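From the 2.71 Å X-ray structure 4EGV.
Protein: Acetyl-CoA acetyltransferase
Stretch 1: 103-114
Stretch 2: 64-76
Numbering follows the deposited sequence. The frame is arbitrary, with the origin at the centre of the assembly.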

# COMPACT_ATOMS: atom_id res chain seq x y z
N ALA A 103 -20.02 -15.75 16.27
CA ALA A 103 -18.73 -16.38 16.59
C ALA A 103 -18.37 -16.15 18.05
O ALA A 103 -18.76 -15.13 18.64
CB ALA A 103 -17.61 -15.84 15.67
N ASP A 104 -17.64 -17.10 18.64
CA ASP A 104 -17.06 -16.90 19.97
C ASP A 104 -15.61 -17.46 20.02
O ASP A 104 -15.37 -18.56 20.54
CB ASP A 104 -17.96 -17.50 21.07
CG ASP A 104 -17.47 -17.14 22.51
OD1 ASP A 104 -16.97 -16.01 22.72
OD2 ASP A 104 -17.57 -18.01 23.43
N PRO A 105 -14.67 -16.70 19.43
CA PRO A 105 -13.34 -17.23 19.16
C PRO A 105 -12.44 -17.08 20.34
O PRO A 105 -12.59 -16.13 21.10
CB PRO A 105 -12.85 -16.37 18.02
CG PRO A 105 -13.52 -15.08 18.21
CD PRO A 105 -14.83 -15.33 18.91
N ALA A 106 -11.50 -18.00 20.49
CA ALA A 106 -10.55 -17.93 21.58
C ALA A 106 -9.62 -16.67 21.45
O ALA A 106 -9.37 -16.00 22.42
CB ALA A 106 -9.75 -19.27 21.71
N HIS A 107 -9.12 -16.35 20.25
CA HIS A 107 -8.24 -15.16 20.12
C HIS A 107 -8.86 -14.05 19.30
O HIS A 107 -9.45 -14.29 18.28
CB HIS A 107 -6.83 -15.49 19.59
CG HIS A 107 -6.08 -16.49 20.42
ND1 HIS A 107 -5.48 -16.15 21.62
CD2 HIS A 107 -5.87 -17.82 20.24
CE1 HIS A 107 -4.91 -17.23 22.13
NE2 HIS A 107 -5.13 -18.25 21.32
N ALA A 108 -8.73 -12.84 19.79
CA ALA A 108 -9.06 -11.67 19.01
C ALA A 108 -7.78 -10.82 18.83
O ALA A 108 -7.00 -10.65 19.76
CB ALA A 108 -10.18 -10.89 19.66
N VAL A 109 -7.54 -10.31 17.62
CA VAL A 109 -6.35 -9.51 17.37
C VAL A 109 -6.69 -8.16 16.77
O VAL A 109 -7.50 -8.09 15.89
CB VAL A 109 -5.30 -10.27 16.45
CG1 VAL A 109 -4.15 -9.43 16.09
CG2 VAL A 109 -4.78 -11.50 17.12
N LEU A 110 -6.06 -7.09 17.27
CA LEU A 110 -6.12 -5.74 16.67
C LEU A 110 -4.73 -5.42 16.15
O LEU A 110 -3.78 -5.29 16.91
CB LEU A 110 -6.61 -4.67 17.67
CG LEU A 110 -6.89 -3.26 17.10
CD1 LEU A 110 -7.90 -3.27 15.89
CD2 LEU A 110 -7.34 -2.27 18.19
N GLU A 111 -4.62 -5.32 14.83
CA GLU A 111 -3.32 -5.29 14.17
C GLU A 111 -2.72 -3.88 14.21
O GLU A 111 -3.42 -2.92 14.55
CB GLU A 111 -3.47 -5.88 12.74
CG GLU A 111 -2.25 -5.76 11.72
CD GLU A 111 -0.93 -6.53 12.10
OE1 GLU A 111 -0.58 -6.65 13.30
OE2 GLU A 111 -0.23 -6.99 11.16
N VAL A 112 -1.43 -3.76 13.93
CA VAL A 112 -0.74 -2.47 13.77
C VAL A 112 -1.23 -1.66 12.56
O VAL A 112 -1.79 -2.18 11.64
CB VAL A 112 0.85 -2.64 13.70
CG1 VAL A 112 1.43 -3.29 15.00
CG2 VAL A 112 1.31 -3.40 12.41
N ILE A 113 -1.00 -0.36 12.57
CA ILE A 113 -1.39 0.53 11.46
C ILE A 113 -0.64 0.19 10.16
O ILE A 113 0.43 -0.41 10.20
CB ILE A 113 -1.20 2.07 11.83
CG1 ILE A 113 -2.12 2.98 11.04
CG2 ILE A 113 0.27 2.55 11.65
CD1 ILE A 113 -3.48 3.29 11.71
N GLY A 114 -1.24 0.55 9.02
CA GLY A 114 -0.53 0.73 7.75
C GLY A 114 -1.20 -0.05 6.66
O GLY A 114 -1.82 -1.05 6.93
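Stretch 2, residues 64-76: VARAIDTVAGTRQ

How does stretch 2 approach Ala-103? It arrives as the end of a helix, with Ala-65 O 3.4 Å from Ala-103 CB. A water joins the two stretches here, donating to Ala-65 O and Ile-68 O and accepting from Asp-104 N, each at 2.7 Å. Past the helix, Ile-68 O lies 3.4 Å from Pro-105 CB, and Asp-69, its side chain pointing away, offers its carbonyl: His-107 N donates to Asp-69 O at 3.0 Å, almost linearly.

What holds Thr-70 to Gly-73 in place? Both backbones are extended, and this strand runs parallel to 107-110, the axes 11° apart and 4.6 Å at closest approach. Val-71 pairs with Ala-108 but bonds to its neighbours: Val-71 N to His-107 O at 3.0 Å, and Val-109 N to Val-71 O at 2.7 Å. Gly-73 repeats the pattern, its N 2.9 Å from Val-109 O and its O 3.0 Å from Glu-111 N. Thr-70 and Ala-72 share a face with His-107 and Val-109; Val-71 packs on the other, CG2 3.9 Å from Ala-108 CB.

What follows the strand? Thr-74 turns its side chain away, whereas Arg-75 reaches across. Arg-75 NE donates to Glu-111 O at 3.0 Å, while Leu-110 CG covers one guanidinium face, 3.7 Å from Arg-75 NH2.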

# COMPACT_ATOMS: atom_id res chain seq x y z
N VAL A 64 -20.06 -22.35 10.41
CA VAL A 64 -18.73 -21.81 10.12
C VAL A 64 -18.32 -20.83 11.20
O VAL A 64 -17.22 -20.91 11.75
CB VAL A 64 -18.65 -21.14 8.71
CG1 VAL A 64 -17.23 -20.68 8.38
CG2 VAL A 64 -19.12 -22.09 7.65
N ALA A 65 -19.22 -19.90 11.50
CA ALA A 65 -19.06 -18.95 12.58
C ALA A 65 -18.71 -19.58 13.95
O ALA A 65 -17.83 -19.09 14.66
CB ALA A 65 -20.30 -18.12 12.72
N ARG A 66 -19.39 -20.67 14.32
CA ARG A 66 -19.07 -21.38 15.56
C ARG A 66 -17.67 -22.01 15.54
O ARG A 66 -17.10 -22.26 16.59
CB ARG A 66 -20.15 -22.41 15.94
CG ARG A 66 -21.39 -21.78 16.60
CD ARG A 66 -22.47 -22.82 17.06
NE ARG A 66 -22.85 -23.82 16.04
CZ ARG A 66 -23.87 -23.72 15.18
NH1 ARG A 66 -24.68 -22.68 15.18
NH2 ARG A 66 -24.08 -24.69 14.31
N ALA A 67 -17.12 -22.23 14.34
CA ALA A 67 -15.84 -22.89 14.20
C ALA A 67 -14.65 -21.92 14.19
O ALA A 67 -13.50 -22.35 14.31
CB ALA A 67 -15.83 -23.78 12.94
N ILE A 68 -14.92 -20.63 14.03
CA ILE A 68 -13.87 -19.61 14.04
C ILE A 68 -13.14 -19.51 15.41
O ILE A 68 -13.76 -19.24 16.44
CB ILE A 68 -14.40 -18.19 13.62
CG1 ILE A 68 -14.89 -18.19 12.19
CG2 ILE A 68 -13.32 -17.13 13.78
CD1 ILE A 68 -15.78 -17.02 11.84
N ASP A 69 -11.83 -19.72 15.38
CA ASP A 69 -11.03 -19.67 16.57
C ASP A 69 -10.24 -18.35 16.74
O ASP A 69 -9.84 -18.00 17.87
CB ASP A 69 -10.15 -20.94 16.73
CG ASP A 69 -9.21 -21.23 15.50
OD1 ASP A 69 -8.26 -20.45 15.18
OD2 ASP A 69 -9.39 -22.29 14.86
N THR A 70 -10.02 -17.62 15.65
CA THR A 70 -9.36 -16.32 15.73
C THR A 70 -10.01 -15.31 14.82
O THR A 70 -10.31 -15.62 13.68
CB THR A 70 -7.89 -16.39 15.36
OG1 THR A 70 -7.32 -17.49 16.04
CG2 THR A 70 -7.17 -15.11 15.77
N VAL A 71 -10.21 -14.11 15.36
CA VAL A 71 -10.56 -12.94 14.58
C VAL A 71 -9.46 -11.89 14.67
O VAL A 71 -8.83 -11.69 15.70
CB VAL A 71 -11.92 -12.31 14.93
CG1 VAL A 71 -13.00 -13.30 14.69
CG2 VAL A 71 -11.97 -11.82 16.33
N ALA A 72 -9.21 -11.25 13.55
CA ALA A 72 -8.23 -10.25 13.51
C ALA A 72 -8.84 -9.10 12.74
O ALA A 72 -9.48 -9.29 11.70
CB ALA A 72 -6.97 -10.80 12.84
N GLY A 73 -8.70 -7.90 13.27
CA GLY A 73 -9.14 -6.70 12.60
C GLY A 73 -8.02 -5.72 12.31
O GLY A 73 -7.04 -5.59 13.06
N THR A 74 -8.14 -5.03 11.19
CA THR A 74 -7.24 -3.90 10.94
C THR A 74 -7.67 -2.64 11.70
O THR A 74 -8.85 -2.41 11.95
CB THR A 74 -7.06 -3.56 9.45
OG1 THR A 74 -8.29 -3.11 8.89
CG2 THR A 74 -6.59 -4.74 8.70
N ARG A 75 -6.68 -1.84 12.03
CA ARG A 75 -6.84 -0.67 12.87
C ARG A 75 -7.53 0.47 12.10
O ARG A 75 -7.06 0.81 11.01
CB ARG A 75 -5.46 -0.25 13.37
CG ARG A 75 -5.47 0.73 14.51
CD ARG A 75 -4.05 0.89 15.17
NE ARG A 75 -3.69 -0.29 15.98
CZ ARG A 75 -4.02 -0.47 17.25
NH1 ARG A 75 -4.72 0.43 17.91
NH2 ARG A 75 -3.66 -1.58 17.86
N GLN A 76 -8.66 0.99 12.62
CA GLN A 76 -9.29 2.28 12.17
C GLN A 76 -9.23 3.21 13.36
O GLN A 76 -9.69 2.81 14.44
CB GLN A 76 -10.78 2.09 11.72
O HOH W 1 -16.40 -18.77 16.95